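Local coordinates for protein peroxisomal acyl-coenzyme A oxidase 1 (Arabidopsis thaliana, PDB 1W07) that oxidises long- and medium-chain acyl-CoAs to 2-trans-enoyl-CoAs in peroxisomal beta-oxidation, using bound FAD and passing the electrons to oxygen to give hydrogen peroxide, at residues Gly104-Ala109 against Met129-Cys134; Leu465-Gly470 against Phe487-Leu492; Asp481-Ala486 against Lys534-Leu539. The protein carries 1 engineered substitution. One frame throughout, in Å; residues are numbered along the deposited sequence.

Overall arrangement
Following the chain from its N terminus, contact 1 comes first and is complete long before the others begin. It brings the start of strand 133-136 back to helix 98-113, closing a loop that consists mostly of helix 116-128. Contacts 2 and 3 lie on the other side of the chain's centre, with contact 1 centred about 48 and 41 Å from their centres. Residues 465-470 meet 487-492, while 481-486 meet 534-539, so the four segments alternate along the chain and the two loops cross. Both share helix 480-503: contact 2 ties the preceding loop to it, and contact 3 ties it to helix 516-538. Ser-469 touches Val-482 where the two adjoin.

Contact 1. Residues Gly104-Ala109 against Met129-Cys134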
# COMPACT_ATOMS: atom_id res chain seq x y z
N GLY B 104 -16.25 -19.63 -10.66
CA GLY B 104 -15.98 -19.52 -9.24
C GLY B 104 -17.12 -19.21 -8.29
O GLY B 104 -17.03 -19.51 -7.10
N MET B 105 -18.20 -18.61 -8.81
CA MET B 105 -19.33 -18.25 -7.96
C MET B 105 -20.70 -18.66 -8.50
O MET B 105 -21.50 -19.29 -7.78
CB MET B 105 -19.33 -16.74 -7.72
CG MET B 105 -18.11 -16.22 -6.96
SD MET B 105 -17.92 -16.92 -5.29
CE MET B 105 -18.83 -15.67 -4.30
N PHE B 106 -20.99 -18.30 -9.74
CA PHE B 106 -22.27 -18.61 -10.36
C PHE B 106 -22.54 -20.11 -10.31
O PHE B 106 -23.59 -20.54 -9.83
CB PHE B 106 -22.28 -18.12 -11.80
CG PHE B 106 -23.57 -18.38 -12.52
CD1 PHE B 106 -24.74 -17.74 -12.11
CD2 PHE B 106 -23.63 -19.24 -13.60
CE1 PHE B 106 -25.94 -17.95 -12.76
CE2 PHE B 106 -24.83 -19.47 -14.27
CZ PHE B 106 -25.99 -18.82 -13.85
N VAL B 107 -21.60 -20.92 -10.79
CA VAL B 107 -21.77 -22.37 -10.80
C VAL B 107 -21.85 -22.95 -9.39
O VAL B 107 -22.78 -23.70 -9.07
CB VAL B 107 -20.64 -23.06 -11.59
CG1 VAL B 107 -20.62 -24.55 -11.31
CG2 VAL B 107 -20.85 -22.81 -13.07
N PRO B 108 -20.87 -22.64 -8.53
CA PRO B 108 -20.88 -23.15 -7.15
C PRO B 108 -22.18 -22.81 -6.41
O PRO B 108 -22.64 -23.58 -5.57
CB PRO B 108 -19.67 -22.47 -6.53
CG PRO B 108 -18.71 -22.39 -7.69
CD PRO B 108 -19.60 -21.94 -8.82
N ALA B 109 -22.78 -21.66 -6.74
CA ALA B 109 -24.01 -21.23 -6.09
C ALA B 109 -25.18 -22.12 -6.47
O ALA B 109 -25.96 -22.54 -5.61
CB ALA B 109 -24.33 -19.78 -6.46
N MET B 129 -21.57 -23.27 -21.29
CA MET B 129 -21.47 -21.84 -21.54
C MET B 129 -22.54 -21.33 -22.51
O MET B 129 -22.31 -20.36 -23.23
CB MET B 129 -20.08 -21.49 -22.09
CG MET B 129 -18.91 -21.97 -21.23
SD MET B 129 -18.38 -20.80 -19.97
CE MET B 129 -18.21 -19.36 -20.92
N GLN B 130 -23.71 -21.97 -22.52
CA GLN B 130 -24.81 -21.54 -23.38
C GLN B 130 -25.38 -20.29 -22.71
O GLN B 130 -26.21 -19.57 -23.28
CB GLN B 130 -25.88 -22.62 -23.49
CG GLN B 130 -25.37 -23.93 -24.08
CD GLN B 130 -26.48 -24.95 -24.25
OE1 GLN B 130 -27.38 -24.77 -25.06
NE2 GLN B 130 -26.42 -26.03 -23.47
N ILE B 131 -24.91 -20.05 -21.49
CA ILE B 131 -25.28 -18.88 -20.71
C ILE B 131 -24.03 -18.50 -19.90
O ILE B 131 -23.17 -19.34 -19.65
CB ILE B 131 -26.43 -19.14 -19.73
CG1 ILE B 131 -26.00 -20.15 -18.68
CG2 ILE B 131 -27.65 -19.64 -20.49
CD1 ILE B 131 -26.97 -20.26 -17.52
N ILE B 132 -23.94 -17.23 -19.51
CA ILE B 132 -22.82 -16.74 -18.73
C ILE B 132 -23.41 -16.06 -17.50
O ILE B 132 -24.19 -15.11 -17.61
CB ILE B 132 -21.95 -15.74 -19.55
CG1 ILE B 132 -21.29 -16.48 -20.71
CG2 ILE B 132 -20.87 -15.13 -18.67
CD1 ILE B 132 -20.51 -15.58 -21.65
N GLY B 133 -23.06 -16.57 -16.32
CA GLY B 133 -23.61 -16.02 -15.10
C GLY B 133 -22.63 -15.32 -14.19
O GLY B 133 -21.41 -15.50 -14.30
N CYS B 134 -23.18 -14.53 -13.28
CA CYS B 134 -22.38 -13.79 -12.31
C CYS B 134 -23.07 -13.91 -10.96
O CYS B 134 -24.19 -14.40 -10.88
CB CYS B 134 -22.27 -12.32 -12.73
SG CYS B 134 -23.85 -11.46 -13.01
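Phe-106 and Cys-134 mark the closest approach of the two backbones, their CA atoms lying 5.2 Å apart where helix 98-113 passes the beginning of strand 133-136. The helix is irregular here, with a wider pi-type turn at residues 104-106 and a kink at Pro-108, whose nitrogen has no hydrogen to give to the preceding turn. Helical bonding resumes as Ala-109 N donates to Met-105 O. The partner segment leaves helix 116-128 through a Schellman motif with Met-129, at positive phi (70°), as the C-prime residue; it then runs extended from Ile-131 into Gly-133 and Cys-134.

One ring carries the contact. With CG anti to the backbone N (chi1 -179°), the Phe-106 side chain projects from the helix and lays a face on the Gly-133 backbone. Gly-133 CA stands 3.4 Å from the centroid of the Phe-106 ring and only 9° off its normal, a nearly centred CH-pi interaction. Ile-131 approaches differently: its CD1 lies at the ring edge, 4.0 Å from Phe-106 CE2, and the two side chains cross at about a right angle. Cys-134 O comes obliquely to within 3.6 Å of Phe-106 CD1. The CB of Cys-134 points away from the helix, and the nearest atoms of its side chain and the bound FAD are about 6 Å apart. Helix 98-113 holds the same glycine a second way, through Gly-133 N bonded to His-102 ND1.

The absence of a side chain on Gly-133 is what lets the ring settle directly on the main chain. The CA hydrogens of Gly-133, flanked by two peptide groups, are probably polarised enough to suit an aromatic face, so dispersion, probably with a modest electrostatic share, helps join helix to strand immediately before the FAD-binding Tyr-135.

Contact 2. Residues Leu465-Gly470 against Phe487-Leu492; sequences LQCRSG and FEARAL
Leu-465, the residue at which the chain leaves helix 461-464, makes the first touch with helix 480-503. The backbones come nearest here, with 6.1 Å between Leu-465 CA and Ala-489 CA. The leucine side chain, however, passes alongside and meets the helix one turn further on, with Leu-465 CG 4.1 Å from Leu-492 CD2. The two leucines cross at about a right angle. A chi1 of 177° carries Leu-492 CG out toward the loop, and chi2 of 58° then sets the CD2 branch against the branch point of Leu-465; the contact is purely apolar.

Two residues on, Cys-467 faces the helix directly. A chi1 of 57° sets its sulfur between the backbone N and the carbonyl carbon, and Cys-467 SG rests 3.8 Å from Ala-489 CB, the atom of the helix segment that meets it. SG is also half of the disulfide to Cys-576, so the bridge that pins this loop covalently is itself packed against the helix. Beyond Cys-467 the chain moves off, and Arg-468, Ser-469 and Gly-470 make no contact with residues 487-492.

Among its neighbours, the contact forms one flank of helix 480-503. Leu-492 is also covered by Ala-461 and Leu-464 of helix 461-464 and by Tyr-457, while Leu-465 reaches on to Val-496. Elsewhere on the same helix, Phe-487 packs on Leu-529 and Val-532 of helix 516-538, and Arg-490 forms a salt bridge with Asp-570 of helix 568-572.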
# COMPACT_ATOMS: atom_id res chain seq x y z
N LEU B 465 -1.41 -19.72 31.32
CA LEU B 465 -1.63 -18.42 31.94
C LEU B 465 -0.73 -18.17 33.14
O LEU B 465 -0.98 -17.26 33.93
CB LEU B 465 -3.10 -18.27 32.35
CG LEU B 465 -4.08 -17.89 31.24
CD1 LEU B 465 -5.49 -17.82 31.81
CD2 LEU B 465 -3.68 -16.55 30.62
N GLN B 466 0.31 -18.98 33.28
CA GLN B 466 1.24 -18.82 34.39
C GLN B 466 2.59 -19.46 34.08
O GLN B 466 3.25 -19.99 34.97
CB GLN B 466 0.64 -19.46 35.65
N CYS B 467 3.01 -19.39 32.81
CA CYS B 467 4.29 -19.98 32.42
C CYS B 467 5.49 -19.07 32.49
O CYS B 467 5.39 -17.87 32.77
CB CYS B 467 4.24 -20.59 31.02
SG CYS B 467 3.77 -19.59 29.55
N ARG B 468 6.65 -19.67 32.26
CA ARG B 468 7.91 -18.98 32.27
C ARG B 468 8.85 -19.75 31.37
O ARG B 468 9.45 -20.74 31.78
CB ARG B 468 8.49 -18.92 33.69
CG ARG B 468 7.84 -17.89 34.59
CD ARG B 468 8.71 -17.61 35.81
NE ARG B 468 8.17 -16.52 36.63
CZ ARG B 468 8.81 -15.99 37.66
NH1 ARG B 468 10.01 -16.45 38.02
NH2 ARG B 468 8.26 -14.99 38.35
N SER B 469 8.96 -19.30 30.12
CA SER B 469 9.83 -19.93 29.14
C SER B 469 11.20 -20.23 29.75
O SER B 469 11.73 -19.43 30.52
CB SER B 469 9.98 -19.00 27.93
OG SER B 469 10.66 -19.66 26.88
N GLY B 470 11.75 -21.39 29.41
CA GLY B 470 13.05 -21.76 29.94
C GLY B 470 14.21 -21.25 29.11
O GLY B 470 15.36 -21.56 29.38
N PHE B 487 3.44 -18.67 21.81
CA PHE B 487 2.30 -18.18 21.03
C PHE B 487 0.94 -18.57 21.62
O PHE B 487 -0.01 -17.79 21.55
CB PHE B 487 2.37 -18.67 19.58
CG PHE B 487 3.24 -17.81 18.70
CD1 PHE B 487 4.63 -17.82 18.83
CD2 PHE B 487 2.67 -16.97 17.75
CE1 PHE B 487 5.43 -17.00 18.03
CE2 PHE B 487 3.45 -16.15 16.95
CZ PHE B 487 4.84 -16.17 17.09
N GLU B 488 0.84 -19.77 22.19
CA GLU B 488 -0.42 -20.21 22.78
C GLU B 488 -0.72 -19.36 24.01
O GLU B 488 -1.83 -18.88 24.19
CB GLU B 488 -0.37 -21.70 23.17
CG GLU B 488 -0.17 -22.65 22.00
CD GLU B 488 -0.15 -24.10 22.43
OE1 GLU B 488 0.27 -24.37 23.57
OE2 GLU B 488 -0.54 -24.97 21.62
N ALA B 489 0.29 -19.17 24.86
CA ALA B 489 0.13 -18.36 26.06
C ALA B 489 -0.26 -16.92 25.71
O ALA B 489 -1.17 -16.35 26.30
CB ALA B 489 1.42 -18.36 26.86
N ARG B 490 0.45 -16.34 24.75
CA ARG B 490 0.17 -14.98 24.33
C ARG B 490 -1.26 -14.80 23.83
O ARG B 490 -1.94 -13.83 24.18
CB ARG B 490 1.18 -14.57 23.25
CG ARG B 490 0.86 -13.28 22.53
CD ARG B 490 0.48 -13.57 21.09
NE ARG B 490 0.30 -12.34 20.30
CZ ARG B 490 0.38 -12.30 18.98
NH1 ARG B 490 0.66 -13.41 18.29
NH2 ARG B 490 0.20 -11.16 18.33
N ALA B 491 -1.73 -15.74 23.02
CA ALA B 491 -3.09 -15.70 22.48
C ALA B 491 -4.13 -15.91 23.58
O ALA B 491 -5.09 -15.15 23.70
CB ALA B 491 -3.26 -16.75 21.40
N LEU B 492 -3.95 -16.97 24.37
CA LEU B 492 -4.87 -17.29 25.45
C LEU B 492 -4.95 -16.14 26.44
O LEU B 492 -6.02 -15.76 26.89
CB LEU B 492 -4.41 -18.57 26.17
CG LEU B 492 -5.23 -19.00 27.40
CD1 LEU B 492 -6.69 -19.21 27.02
CD2 LEU B 492 -4.65 -20.28 27.95

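Contact 3. Residues Asp481-Ala486 against Lys534-Leu539; sequences DVVLEA and KFIAKL
Leu-484 and Ile-536 reach for each other with matching first torsions: chi1 of -78° in the leucine and -67° in the isoleucine places Leu-484 CG and Ile-536 CG1 each anti to its own carbonyl carbon. In Ile-536 the chain is then fully extended (chi2 179°), so CD1 becomes the leading atom, and the two side chains meet tip to tip. Ile-536 CD1 lies 3.8 Å from Leu-484 CG and 4.0 Å from Leu-484 CD2, seated at the fork of the leucine. Val-483 adds a looser touch, its CG1 4.3 Å from the same Ile-536 CD1.

Between 481-486 and 534-539, the Ile-536 CD1 methyl thus makes both touches. The two segments stay well apart here, 8.7 Å between the CA atoms of Leu-484 and Ile-536, and the surface they share is small and aliphatic.

The contact links helix 480-503 near its start to the C-terminal part of helix 516-538 within the C-terminal helical region. Val-532 and Ser-533 continue the packing of these two helices, against Val-483 and Leu-484 respectively, and Tyr-557 of helix 548-566 also packs on Val-483. Helix 516-538 is in turn held to helix 328-363, where Phe-535 meets Phe-346 edge-to-face, Lys-534 makes a cation-pi contact with Trp-350, and Lys-538 forms a salt bridge with Glu-349.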
# COMPACT_ATOMS: atom_id res chain seq x y z
N ASP B 481 8.39 -26.62 20.80
CA ASP B 481 7.59 -26.52 22.01
C ASP B 481 7.75 -25.16 22.69
O ASP B 481 6.82 -24.65 23.31
CB ASP B 481 7.98 -27.64 22.99
CG ASP B 481 7.67 -29.01 22.45
OD1 ASP B 481 6.50 -29.24 22.10
OD2 ASP B 481 8.59 -29.86 22.38
N VAL B 482 8.93 -24.58 22.56
CA VAL B 482 9.19 -23.28 23.17
C VAL B 482 8.41 -22.20 22.41
O VAL B 482 7.84 -21.27 23.00
CB VAL B 482 10.70 -22.94 23.14
CG1 VAL B 482 10.91 -21.53 23.60
CG2 VAL B 482 11.48 -23.92 24.05
N VAL B 483 8.38 -22.34 21.09
CA VAL B 483 7.68 -21.38 20.26
C VAL B 483 6.18 -21.53 20.44
O VAL B 483 5.49 -20.54 20.69
CB VAL B 483 8.05 -21.57 18.77
CG1 VAL B 483 7.19 -20.67 17.88
CG2 VAL B 483 9.53 -21.24 18.58
N LEU B 484 5.67 -22.75 20.34
CA LEU B 484 4.24 -22.99 20.49
C LEU B 484 3.73 -22.50 21.82
O LEU B 484 2.68 -21.85 21.90
CB LEU B 484 3.91 -24.47 20.31
CG LEU B 484 3.87 -25.00 18.88
CD1 LEU B 484 3.63 -26.50 18.89
CD2 LEU B 484 2.76 -24.30 18.12
N GLU B 485 4.46 -22.82 22.89
CA GLU B 485 4.06 -22.40 24.23
C GLU B 485 3.94 -20.89 24.29
O GLU B 485 2.97 -20.35 24.82
CB GLU B 485 5.09 -22.88 25.26
CG GLU B 485 4.77 -22.44 26.68
CD GLU B 485 5.86 -22.83 27.66
OE1 GLU B 485 7.02 -22.42 27.47
OE2 GLU B 485 5.54 -23.55 28.63
N ALA B 486 4.94 -20.20 23.76
CA ALA B 486 4.93 -18.74 23.76
C ALA B 486 3.71 -18.18 23.02
O ALA B 486 3.03 -17.30 23.54
CB ALA B 486 6.20 -18.22 23.13
N LYS B 534 0.88 -24.81 12.21
CA LYS B 534 0.79 -25.61 10.99
C LYS B 534 2.12 -25.70 10.25
O LYS B 534 2.40 -26.69 9.56
CB LYS B 534 -0.29 -25.07 10.06
CG LYS B 534 -1.65 -25.05 10.71
CD LYS B 534 -2.04 -26.43 11.18
CE LYS B 534 -3.26 -26.40 12.06
NZ LYS B 534 -3.63 -27.78 12.48
N PHE B 535 2.95 -24.66 10.37
CA PHE B 535 4.27 -24.66 9.75
C PHE B 535 5.15 -25.65 10.51
O PHE B 535 5.87 -26.45 9.91
CB PHE B 535 4.88 -23.25 9.81
CG PHE B 535 5.91 -22.99 8.74
CD1 PHE B 535 6.15 -21.69 8.31
CD2 PHE B 535 6.64 -24.03 8.17
CE1 PHE B 535 7.09 -21.43 7.31
CE2 PHE B 535 7.58 -23.78 7.17
CZ PHE B 535 7.81 -22.47 6.74
N ILE B 536 5.10 -25.61 11.84
CA ILE B 536 5.87 -26.53 12.68
C ILE B 536 5.40 -27.97 12.42
O ILE B 536 6.20 -28.91 12.45
CB ILE B 536 5.68 -26.19 14.19
CG1 ILE B 536 6.30 -24.83 14.49
CG2 ILE B 536 6.28 -27.29 15.06
CD1 ILE B 536 6.16 -24.38 15.93
N ALA B 537 4.11 -28.14 12.16
CA ALA B 537 3.57 -29.47 11.89
C ALA B 537 4.06 -29.95 10.54
O ALA B 537 4.30 -31.15 10.34
CB ALA B 537 2.05 -29.43 11.90
N LYS B 538 4.22 -29.02 9.60
CA LYS B 538 4.67 -29.37 8.27
C LYS B 538 6.06 -29.97 8.31
O LYS B 538 6.37 -30.89 7.55
CB LYS B 538 4.66 -28.14 7.37
CG LYS B 538 5.12 -28.42 5.93
CD LYS B 538 4.15 -29.34 5.21
CE LYS B 538 4.61 -29.61 3.78
NZ LYS B 538 3.61 -30.43 3.04
N LEU B 539 6.89 -29.43 9.20
CA LEU B 539 8.27 -29.89 9.33
C LEU B 539 8.37 -31.28 9.96
O LEU B 539 9.43 -31.90 9.93
CB LEU B 539 9.07 -28.91 10.19
CG LEU B 539 9.12 -27.46 9.73
CD1 LEU B 539 9.92 -26.65 10.74
CD2 LEU B 539 9.75 -27.36 8.36